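Long-range contacts in Uly1 (Catenovulum maritimum, PDB 7DRQ), which probably cleaves the algal polysaccharide ulvan as a calcium-binding lyase of polysaccharide lyase family 24: residues 167-173 and 183-187; 122-128 and 147-153; 49-54 and 110-114. All coordinates share one frame. Residue numbers count along the deposited sequence, not the author numbering.

Contact 1. Residues 167-173 and 183-187; sequences LTQFVKD and DYKHL. With CA (calcium ion), chain C.
Residues 167-173 start as a short 3-10 turn (167-169) and run on extended, meeting the irregular segment 183-187 around Lys172 and Tyr184, whose CA atoms lie 4.4 Å apart. Leu167 lays CD1 over one face of the Tyr184 ring, 4.3 Å from its centroid and 11° off the normal. Leu167 O accepts from water 1 (3.0 Å), which is also hydrogen-bonded to Tyr184 OH (3.1 Å). Phe170, whose backbone N closes the turn on Leu167 O at 2.9 Å, sets CB 3.8 Å from Tyr184 CD2, while its ring leads off to pack on Phe91. Val171 O receives a nearly linear hydrogen bond from His186 NE2 (2.9 Å); water 2 reaches both Val171 O (2.7 Å) and Tyr184 O (2.8 Å). Lys172 places CG 4.1 Å from the Tyr184 centroid on the face opposite Leu167, sandwiching the ring; its ammonium end bonds to Ala181 O. At Asp173 the backbone N donates to Asp183 O (2.8 Å), and the CA-to-CB bond points toward 183-187, with chi1 t. Asp173 OD2 binds calcium at 2.4 Å, with Asp183 OD1 and OD2 (2.5 Å each), Lys185 O (2.4 Å) and waters 4, 5 and 6 (2.5 Å each). Asp173 OD1 is hydrogen-bonded to Ser175 OG, and Asp183 OD2 also accepts from Glu179 N. Asp183 OD1 accepts from Lys185 N at 2.9 Å, an Asx turn that brings carboxylate and carbonyl to the same ion. The result is a seven-coordinate calcium site joining two arms of one long loop, with one monodentate and one bidentate aspartate.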
loop_
_atom_site.group_PDB
_atom_site.type_symbol
_atom_site.label_atom_id
_atom_site.label_comp_id
_atom_site.label_asym_id
_atom_site.label_seq_id
_atom_site.Cartn_x
_atom_site.Cartn_y
_atom_site.Cartn_z
ATOM N N LEU A 167 -18.488 -14.320 9.688
ATOM C CA LEU A 167 -17.963 -13.622 10.859
ATOM C C LEU A 167 -17.665 -14.565 12.024
ATOM O O LEU A 167 -16.878 -14.205 12.906
ATOM C CB LEU A 167 -18.969 -12.557 11.293
ATOM C CG LEU A 167 -18.544 -11.153 11.680
ATOM C CD1 LEU A 167 -17.450 -10.635 10.771
ATOM C CD2 LEU A 167 -19.775 -10.261 11.630
ATOM N N THR A 168 -18.279 -15.761 12.049
ATOM C CA THR A 168 -17.964 -16.752 13.075
ATOM C C THR A 168 -16.474 -17.083 13.102
ATOM O O THR A 168 -15.935 -17.455 14.155
ATOM C CB THR A 168 -18.785 -18.027 12.843
ATOM O OG1 THR A 168 -20.180 -17.715 12.919
ATOM C CG2 THR A 168 -18.468 -19.074 13.888
ATOM N N GLN A 169 -15.789 -16.930 11.967
ATOM C CA GLN A 169 -14.365 -17.215 11.873
ATOM C C GLN A 169 -13.491 -16.129 12.492
ATOM O O GLN A 169 -12.285 -16.349 12.653
ATOM C CB GLN A 169 -13.962 -17.394 10.407
ATOM C CG GLN A 169 -14.515 -18.677 9.800
ATOM C CD GLN A 169 -14.165 -19.873 10.646
ATOM O OE1 GLN A 169 -13.016 -20.292 10.695
ATOM N NE2 GLN A 169 -15.160 -20.422 11.342
ATOM N N PHE A 170 -14.050 -14.985 12.845
ATOM C CA PHE A 170 -13.237 -13.872 13.305
ATOM C C PHE A 170 -13.390 -13.682 14.806
ATOM O O PHE A 170 -14.401 -14.063 15.403
ATOM C CB PHE A 170 -13.574 -12.593 12.534
ATOM C CG PHE A 170 -12.927 -12.565 11.178
ATOM C CD1 PHE A 170 -13.467 -13.307 10.131
ATOM C CD2 PHE A 170 -11.726 -11.894 10.984
ATOM C CE1 PHE A 170 -12.855 -13.327 8.889
ATOM C CE2 PHE A 170 -11.098 -11.903 9.754
ATOM C CZ PHE A 170 -11.670 -12.627 8.691
ATOM N N VAL A 171 -12.348 -13.120 15.406
ATOM C CA VAL A 171 -12.187 -13.098 16.856
ATOM C C VAL A 171 -12.644 -11.749 17.379
ATOM O O VAL A 171 -12.140 -10.700 16.956
ATOM C CB VAL A 171 -10.735 -13.385 17.263
ATOM C CG1 VAL A 171 -10.616 -13.354 18.794
ATOM C CG2 VAL A 171 -10.277 -14.715 16.699
ATOM N N LYS A 172 -13.591 -11.776 18.312
ATOM C CA LYS A 172 -14.107 -10.546 18.884
ATOM C C LYS A 172 -13.110 -9.922 19.857
ATOM O O LYS A 172 -12.296 -10.606 20.496
ATOM C CB LYS A 172 -15.442 -10.809 19.590
ATOM C CG LYS A 172 -16.538 -11.350 18.674
ATOM C CD LYS A 172 -17.897 -11.349 19.359
ATOM C CE LYS A 172 -18.926 -12.132 18.557
ATOM N NZ LYS A 172 -20.299 -12.013 19.140
ATOM N N ASP A 173 -13.184 -8.600 19.965
ATOM C CA ASP A 173 -12.530 -7.883 21.052
ATOM C C ASP A 173 -13.250 -8.244 22.343
ATOM O O ASP A 173 -14.415 -7.883 22.524
ATOM C CB ASP A 173 -12.577 -6.379 20.787
ATOM C CG ASP A 173 -11.905 -5.556 21.876
ATOM O OD1 ASP A 173 -11.487 -6.122 22.906
ATOM O OD2 ASP A 173 -11.784 -4.331 21.699
ATOM N N ASP A 183 -17.973 -6.070 18.366
ATOM C CA ASP A 183 -16.679 -5.392 18.301
ATOM C C ASP A 183 -15.646 -6.419 17.852
ATOM O O ASP A 183 -15.214 -7.276 18.636
ATOM C CB ASP A 183 -16.342 -4.776 19.658
ATOM C CG ASP A 183 -15.013 -4.024 19.679
ATOM O OD1 ASP A 183 -14.226 -4.094 18.707
ATOM O OD2 ASP A 183 -14.753 -3.369 20.718
ATOM N N TYR A 184 -15.255 -6.340 16.577
ATOM C CA TYR A 184 -14.190 -7.165 16.022
ATOM C C TYR A 184 -12.877 -6.409 15.857
ATOM O O TYR A 184 -11.969 -6.911 15.182
ATOM C CB TYR A 184 -14.614 -7.735 14.668
ATOM C CG TYR A 184 -15.679 -8.797 14.782
ATOM C CD1 TYR A 184 -17.023 -8.451 14.801
ATOM C CD2 TYR A 184 -15.339 -10.142 14.862
ATOM C CE1 TYR A 184 -18.002 -9.417 14.905
ATOM C CE2 TYR A 184 -16.316 -11.117 14.966
ATOM C CZ TYR A 184 -17.641 -10.742 14.988
ATOM O OH TYR A 184 -18.630 -11.691 15.084
ATOM N N LYS A 185 -12.752 -5.221 16.445
ATOM C CA LYS A 185 -11.596 -4.360 16.219
ATOM C C LYS A 185 -10.691 -4.392 17.444
ATOM O O LYS A 185 -11.129 -4.099 18.561
ATOM C CB LYS A 185 -12.034 -2.929 15.898
ATOM C CG LYS A 185 -12.803 -2.792 14.560
ATOM C CD LYS A 185 -13.224 -1.341 14.322
ATOM C CE LYS A 185 -14.313 -0.920 15.308
ATOM N NZ LYS A 185 -14.694 0.523 15.184
ATOM N N HIS A 186 -9.442 -4.776 17.229
ATOM C CA HIS A 186 -8.457 -4.903 18.284
ATOM C C HIS A 186 -7.493 -3.728 18.228
ATOM O O HIS A 186 -7.077 -3.293 17.150
ATOM C CB HIS A 186 -7.705 -6.221 18.153
ATOM C CG HIS A 186 -8.596 -7.413 18.296
ATOM N ND1 HIS A 186 -8.742 -8.091 19.487
ATOM C CD2 HIS A 186 -9.419 -8.022 17.406
ATOM C CE1 HIS A 186 -9.604 -9.080 19.321
ATOM N NE2 HIS A 186 -10.031 -9.058 18.067
ATOM N N LEU A 187 -7.146 -3.222 19.396
ATOM C CA LEU A 187 -6.349 -2.010 19.508
ATOM C C LEU A 187 -4.852 -2.289 19.462
ATOM O O LEU A 187 -4.053 -1.346 19.558
ATOM C CB LEU A 187 -6.715 -1.291 20.815
ATOM C CG LEU A 187 -6.409 0.198 20.943
ATOM C CD1 LEU A 187 -7.087 0.971 19.816
ATOM C CD2 LEU A 187 -6.862 0.699 22.305
HETATM CA CA CA C . -12.473 -2.792 20.012
HETATM O O HOH W 1 -17.357 -14.409 15.856
HETATM O O HOH W 2 -11.388 -9.610 14.629
HETATM O O HOH W 3 -8.346 -4.308 21.731
HETATM O O HOH W 4 -10.325 -1.561 20.028
HETATM O O HOH W 5 -12.708 -1.030 21.779
HETATM O O HOH W 6 -13.221 -0.914 18.626
#

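Contact 2. Residues 122-128 and 147-153; sequences IHLLYDM and YFRYSYS
Strand 122-126 pairs antiparallel with strand 150-152, the short axes 4.7 Å apart at 163°. Leu124 and Ser151 form the hydrogen-bonded pair, Leu124 N to Ser151 O and Ser151 N to Leu124 O both 2.8 Å; His123-Tyr152 and Leu125-Tyr150 are non-hydrogen-bonded pairs. One way along, Tyr126 N bonds Arg149 O (3.2 Å); the other way, Ile122 N donates to Ser153 OG (2.8 Å), and Ser153 N bonds Ile122 O weakly (3.0 Å). On the face of His123, Leu125, Tyr150 and Tyr152, Tyr150 (chi1 t) lies along the sheet and meets the His123 ring rim to rim, almost coplanar, with His123 ND1 and Tyr150 OH hydrogen-bonded at 2.6 Å. Leu125 CD2 sits over the hollow between Tyr150 CB (3.6 Å) and Phe148 CZ (3.7 Å). The selenium of Met128, a selenomethionine, lies obliquely to the Phe148 ring, 4.3 Å from its centroid, a Met-aromatic contact. Tyr126, with chi1 p, folds back so that Arg149 O lies over its ring and Tyr126 OH is 2.7 Å from Ser151 OG, itself hydrogen-bonded to Tyr184 O. Arg149 stretches along Asp127, NH1 bonding Asp127 O (2.9 Å) and bridging to Asp127 OD2 (3.2 Å), a carboxylate also held by His93. In this three-stranded sheet 122-126 lies between 111-115 and 150-152; His123, Leu125 and Phe148 pack on strands 201-208 and 214-220 of the next sheet.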
loop_
_atom_site.group_PDB
_atom_site.type_symbol
_atom_site.label_atom_id
_atom_site.label_comp_id
_atom_site.label_asym_id
_atom_site.label_seq_id
_atom_site.Cartn_x
_atom_site.Cartn_y
_atom_site.Cartn_z
ATOM N N ILE A 122 -6.451 -15.206 9.051
ATOM C CA ILE A 122 -6.704 -14.060 8.193
ATOM C C ILE A 122 -6.506 -12.805 9.024
ATOM O O ILE A 122 -6.975 -12.733 10.163
ATOM C CB ILE A 122 -8.133 -14.094 7.626
ATOM C CG1 ILE A 122 -8.405 -15.442 6.948
ATOM C CG2 ILE A 122 -8.381 -12.886 6.689
ATOM C CD1 ILE A 122 -9.883 -15.701 6.690
ATOM N N HIS A 123 -5.829 -11.817 8.451
ATOM C CA HIS A 123 -5.545 -10.567 9.150
ATOM C C HIS A 123 -6.034 -9.385 8.333
ATOM O O HIS A 123 -5.790 -9.321 7.123
ATOM C CB HIS A 123 -4.053 -10.464 9.431
ATOM C CG HIS A 123 -3.532 -11.659 10.154
ATOM N ND1 HIS A 123 -3.477 -11.721 11.529
ATOM C CD2 HIS A 123 -3.137 -12.874 9.703
ATOM C CE1 HIS A 123 -3.032 -12.909 11.895
ATOM N NE2 HIS A 123 -2.811 -13.627 10.809
ATOM N N LEU A 124 -6.723 -8.458 9.002
ATOM C CA LEU A 124 -7.261 -7.249 8.389
ATOM C C LEU A 124 -6.843 -6.028 9.196
ATOM O O LEU A 124 -6.979 -6.018 10.425
ATOM C CB LEU A 124 -8.788 -7.297 8.316
ATOM C CG LEU A 124 -9.360 -8.420 7.453
ATOM C CD1 LEU A 124 -10.821 -8.620 7.789
ATOM C CD2 LEU A 124 -9.186 -8.057 5.974
ATOM N N LEU A 125 -6.384 -4.994 8.500
ATOM C CA LEU A 125 -6.071 -3.705 9.104
ATOM C C LEU A 125 -6.780 -2.629 8.308
ATOM O O LEU A 125 -6.659 -2.595 7.080
ATOM C CB LEU A 125 -4.565 -3.464 9.100
ATOM C CG LEU A 125 -3.803 -4.322 10.106
ATOM C CD1 LEU A 125 -2.326 -4.301 9.788
ATOM C CD2 LEU A 125 -4.045 -3.856 11.547
ATOM N N TYR A 126 -7.524 -1.746 8.977
ATOM C CA TYR A 126 -8.337 -0.864 8.151
ATOM C C TYR A 126 -8.633 0.474 8.810
ATOM O O TYR A 126 -8.642 0.613 10.034
ATOM C CB TYR A 126 -9.652 -1.535 7.766
ATOM C CG TYR A 126 -10.400 -2.282 8.858
ATOM C CD1 TYR A 126 -11.324 -1.626 9.678
ATOM C CD2 TYR A 126 -10.255 -3.663 9.005
ATOM C CE1 TYR A 126 -12.055 -2.327 10.638
ATOM C CE2 TYR A 126 -10.982 -4.374 9.961
ATOM C CZ TYR A 126 -11.880 -3.704 10.774
ATOM O OH TYR A 126 -12.602 -4.416 11.721
ATOM N N ASP A 127 -8.910 1.451 7.941
ATOM C CA ASP A 127 -9.547 2.715 8.303
ATOM C C ASP A 127 -8.683 3.526 9.261
ATOM O O ASP A 127 -9.157 4.018 10.286
ATOM C CB ASP A 127 -10.946 2.496 8.879
ATOM C CG ASP A 127 -11.863 3.678 8.609
ATOM O OD1 ASP A 127 -11.544 4.481 7.704
ATOM O OD2 ASP A 127 -12.899 3.812 9.290
HETATM N N MSE A 128 -7.403 3.652 8.917
HETATM C CA MSE A 128 -6.409 4.340 9.746
HETATM C C MSE A 128 -5.658 5.425 8.992
HETATM O O MSE A 128 -5.157 5.199 7.890
HETATM C CB MSE A 128 -5.406 3.326 10.283
HETATM C CG MSE A 128 -6.017 2.272 11.162
HETATM SE SE MSE A 128 -4.613 1.256 11.987
HETATM C CE MSE A 128 -4.657 -0.311 10.804
ATOM N N TYR A 147 -8.228 3.821 17.913
ATOM C CA TYR A 147 -7.352 4.557 17.002
ATOM C C TYR A 147 -6.509 3.634 16.136
ATOM O O TYR A 147 -5.949 4.087 15.128
ATOM C CB TYR A 147 -6.420 5.487 17.789
ATOM C CG TYR A 147 -5.682 4.754 18.881
ATOM C CD1 TYR A 147 -4.497 4.078 18.614
ATOM C CD2 TYR A 147 -6.183 4.717 20.177
ATOM C CE1 TYR A 147 -3.823 3.399 19.613
ATOM C CE2 TYR A 147 -5.523 4.038 21.175
ATOM C CZ TYR A 147 -4.347 3.380 20.886
ATOM O OH TYR A 147 -3.678 2.704 21.872
ATOM N N PHE A 148 -6.406 2.360 16.518
ATOM C CA PHE A 148 -5.722 1.322 15.762
ATOM C C PHE A 148 -6.732 0.197 15.579
ATOM O O PHE A 148 -7.407 -0.185 16.539
ATOM C CB PHE A 148 -4.461 0.819 16.505
ATOM C CG PHE A 148 -3.709 -0.254 15.770
ATOM C CD1 PHE A 148 -2.764 0.082 14.812
ATOM C CD2 PHE A 148 -3.961 -1.596 16.021
ATOM C CE1 PHE A 148 -2.091 -0.897 14.107
ATOM C CE2 PHE A 148 -3.283 -2.592 15.327
ATOM C CZ PHE A 148 -2.338 -2.242 14.368
ATOM N N ARG A 149 -6.865 -0.308 14.351
ATOM C CA ARG A 149 -8.026 -1.124 13.983
ATOM C C ARG A 149 -7.580 -2.417 13.305
ATOM O O ARG A 149 -7.267 -2.429 12.110
ATOM C CB ARG A 149 -8.979 -0.319 13.094
ATOM C CG ARG A 149 -9.554 0.900 13.817
ATOM C CD ARG A 149 -10.253 1.903 12.898
ATOM N NE ARG A 149 -11.038 2.825 13.719
ATOM C CZ ARG A 149 -11.546 3.982 13.311
ATOM N NH1 ARG A 149 -11.354 4.404 12.068
ATOM N NH2 ARG A 149 -12.259 4.714 14.163
ATOM N N TYR A 150 -7.587 -3.512 14.065
ATOM C CA TYR A 150 -7.084 -4.804 13.615
ATOM C C TYR A 150 -8.156 -5.863 13.818
ATOM O O TYR A 150 -8.744 -5.957 14.904
ATOM C CB TYR A 150 -5.809 -5.159 14.399
ATOM C CG TYR A 150 -5.264 -6.554 14.198
ATOM C CD1 TYR A 150 -5.095 -7.090 12.925
ATOM C CD2 TYR A 150 -4.877 -7.321 15.293
ATOM C CE1 TYR A 150 -4.583 -8.380 12.746
ATOM C CE2 TYR A 150 -4.351 -8.601 15.132
ATOM C CZ TYR A 150 -4.211 -9.126 13.858
ATOM O OH TYR A 150 -3.689 -10.390 13.704
ATOM N N SER A 151 -8.397 -6.671 12.790
ATOM C CA SER A 151 -9.305 -7.805 12.895
ATOM C C SER A 151 -8.571 -9.058 12.443
ATOM O O SER A 151 -7.719 -9.008 11.549
ATOM C CB SER A 151 -10.578 -7.584 12.048
ATOM O OG SER A 151 -11.416 -6.602 12.637
ATOM N N TYR A 152 -8.886 -10.190 13.073
ATOM C CA TYR A 152 -8.173 -11.412 12.739
ATOM C C TYR A 152 -9.038 -12.619 13.057
ATOM O O TYR A 152 -10.022 -12.539 13.796
ATOM C CB TYR A 152 -6.821 -11.513 13.464
ATOM C CG TYR A 152 -6.926 -11.692 14.961
ATOM C CD1 TYR A 152 -7.166 -10.600 15.802
ATOM C CD2 TYR A 152 -6.787 -12.943 15.542
ATOM C CE1 TYR A 152 -7.253 -10.763 17.190
ATOM C CE2 TYR A 152 -6.876 -13.114 16.930
ATOM C CZ TYR A 152 -7.120 -12.021 17.741
ATOM O OH TYR A 152 -7.207 -12.195 19.115
ATOM N N SER A 153 -8.636 -13.747 12.501
ATOM C CA SER A 153 -9.479 -14.929 12.461
ATOM C C SER A 153 -8.890 -16.052 13.304
ATOM O O SER A 153 -7.753 -15.990 13.794
ATOM C CB SER A 153 -9.647 -15.403 11.016
ATOM O OG SER A 153 -8.532 -16.198 10.657
#

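Contact 3. Residues 49-54 and 110-114; sequences HGDAIK and TIAVA
Residues 49-54 and 110-114 run side by side in the same direction, but one direct backbone hydrogen bond joins them: Val113 N donates to Asp51 O at 3.1 Å, the same oxygen lying 3.3 Å from Ala112 CA. That carbonyl is presented by an inverse gamma turn centred on Asp51 (phi -83°, psi 63°), closed by a weak bond from Ala52 N to Gly50 O at 2.8 Å. Where the backbones stand further apart, water fills in. Water 7 donates to His49 O and accepts from Ile111 N, both at 2.8 Å; water 8 accepts from Asp51 N (2.9 Å) and is hydrogen-bonded to Thr110 OG1 (2.6 Å, Thr110 chi1 p). Gly50, at phi 81°, leaves room for Thr110, whose CG2 lies 3.7 Å from Gly50 CA; a beta carbon there would clash with Thr110 CB. Lys54 curls back through chi1 and chi2 both m, so that NZ donates to Val113 O (2.8 Å) and to Asp51 OD2 (2.8 Å), the latter a salt bridge; Asp51 OD2 accepts also from Phe206 N. Ile111 O is taken by Thr63 OG1, and His49 ND1 by Lys446 NZ. The backbones of Thr110, Ala112 and Ala114 bond to Asp127, Leu125 and His123, those of Ala52 and Lys54 to Thr63 and Phe61. Apolar contact is light: Lys54 CG lies 4.1 Å from Val113 CG1. Near the middle of what is evidently a beta-propeller, strands 53-56 and 111-115 are the first strands of successive sheets; Ala52 and Ile53 pack on strand 444-452, Ala112 on strand 201-208.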
loop_
_atom_site.group_PDB
_atom_site.type_symbol
_atom_site.label_atom_id
_atom_site.label_comp_id
_atom_site.label_asym_id
_atom_site.label_seq_id
_atom_site.Cartn_x
_atom_site.Cartn_y
_atom_site.Cartn_z
ATOM N N HIS A 49 -8.109 -0.330 -3.642
ATOM C CA HIS A 49 -7.082 0.597 -3.202
ATOM C C HIS A 49 -6.390 0.016 -1.979
ATOM O O HIS A 49 -7.036 -0.614 -1.139
ATOM C CB HIS A 49 -7.691 1.962 -2.869
ATOM C CG HIS A 49 -6.699 3.081 -2.853
ATOM N ND1 HIS A 49 -5.844 3.330 -3.905
ATOM C CD2 HIS A 49 -6.454 4.044 -1.932
ATOM C CE1 HIS A 49 -5.103 4.390 -3.625
ATOM N NE2 HIS A 49 -5.459 4.844 -2.436
ATOM N N GLY A 50 -5.082 0.254 -1.882
ATOM C CA GLY A 50 -4.303 -0.257 -0.764
ATOM C C GLY A 50 -3.915 -1.711 -0.969
ATOM O O GLY A 50 -3.978 -2.259 -2.075
ATOM N N ASP A 51 -3.508 -2.347 0.134
ATOM C CA ASP A 51 -3.032 -3.730 0.113
ATOM C C ASP A 51 -4.227 -4.689 0.164
ATOM O O ASP A 51 -4.421 -5.469 1.098
ATOM C CB ASP A 51 -2.068 -3.957 1.271
ATOM C CG ASP A 51 -1.317 -5.250 1.151
ATOM O OD1 ASP A 51 -1.080 -5.703 0.005
ATOM O OD2 ASP A 51 -0.972 -5.822 2.205
ATOM N N ALA A 52 -5.042 -4.604 -0.879
ATOM C CA ALA A 52 -6.411 -5.093 -0.822
ATOM C C ALA A 52 -6.625 -6.433 -1.503
ATOM O O ALA A 52 -7.771 -6.888 -1.581
ATOM C CB ALA A 52 -7.361 -4.054 -1.440
ATOM N N ILE A 53 -5.582 -7.075 -2.019
ATOM C CA ILE A 53 -5.772 -8.364 -2.673
ATOM C C ILE A 53 -4.595 -9.279 -2.366
ATOM O O ILE A 53 -3.435 -8.867 -2.469
ATOM C CB ILE A 53 -5.980 -8.202 -4.194
ATOM C CG1 ILE A 53 -5.915 -9.560 -4.889
ATOM C CG2 ILE A 53 -4.991 -7.215 -4.806
ATOM C CD1 ILE A 53 -6.565 -9.546 -6.261
ATOM N N LYS A 54 -4.892 -10.523 -1.984
ATOM C CA LYS A 54 -3.866 -11.529 -1.744
ATOM C C LYS A 54 -4.335 -12.856 -2.315
ATOM O O LYS A 54 -5.539 -13.107 -2.436
ATOM C CB LYS A 54 -3.560 -11.718 -0.250
ATOM C CG LYS A 54 -2.917 -10.518 0.422
ATOM C CD LYS A 54 -1.551 -10.241 -0.180
ATOM C CE LYS A 54 -1.139 -8.802 0.112
ATOM N NZ LYS A 54 -1.057 -8.566 1.609
ATOM N N THR A 110 -7.368 2.587 3.794
ATOM C CA THR A 110 -7.623 1.349 3.073
ATOM C C THR A 110 -7.809 0.169 4.032
ATOM O O THR A 110 -7.567 0.252 5.238
ATOM C CB THR A 110 -6.473 1.070 2.109
ATOM O OG1 THR A 110 -5.239 1.037 2.857
ATOM C CG2 THR A 110 -6.408 2.145 1.060
ATOM N N ILE A 111 -8.246 -0.951 3.461
ATOM C CA ILE A 111 -8.370 -2.223 4.167
ATOM C C ILE A 111 -7.304 -3.158 3.624
ATOM O O ILE A 111 -7.417 -3.644 2.490
ATOM C CB ILE A 111 -9.758 -2.847 3.990
ATOM C CG1 ILE A 111 -10.877 -1.832 4.263
ATOM C CG2 ILE A 111 -9.876 -4.103 4.871
ATOM C CD1 ILE A 111 -12.167 -2.164 3.471
ATOM N N ALA A 112 -6.293 -3.449 4.437
ATOM C CA ALA A 112 -5.248 -4.388 4.055
ATOM C C ALA A 112 -5.609 -5.783 4.546
ATOM O O ALA A 112 -6.198 -5.942 5.619
ATOM C CB ALA A 112 -3.897 -3.975 4.637
ATOM N N VAL A 113 -5.269 -6.794 3.745
ATOM C CA VAL A 113 -5.565 -8.180 4.084
ATOM C C VAL A 113 -4.298 -9.012 3.926
ATOM O O VAL A 113 -3.474 -8.762 3.040
ATOM C CB VAL A 113 -6.718 -8.759 3.222
ATOM C CG1 VAL A 113 -6.353 -8.722 1.717
ATOM C CG2 VAL A 113 -7.090 -10.172 3.672
ATOM N N ALA A 114 -4.140 -10.003 4.803
ATOM C CA ALA A 114 -3.094 -11.004 4.650
ATOM C C ALA A 114 -3.573 -12.346 5.186
ATOM O O ALA A 114 -4.411 -12.411 6.091
ATOM C CB ALA A 114 -1.806 -10.612 5.388
HETATM O O HOH W 7 -8.971 -1.172 0.801
HETATM O O HOH W 8 -3.582 -0.993 2.652
#

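From contact 3 through contact 2 to contact 1 the path leads outward, with centres about 7, 14 and 23 Å from the centre of the chain. Contacts 3 and 2 share a sheet: Ala112 N and Ala114 O pair with Leu125 O and His123 N. Contact 1 joins its far edge, where Tyr184 O meets Ser151 OG and His186 N meets Tyr150 O, so contact 2 lies between the others, which do not touch. Chemistry follows position. Contact 2 is buried strand pairing within one sheet, contact 3 a buried junction between sheets with a single backbone hydrogen bond, supplemented by waters and a lysine, and contact 1 a partly buried loop pair held by calcium.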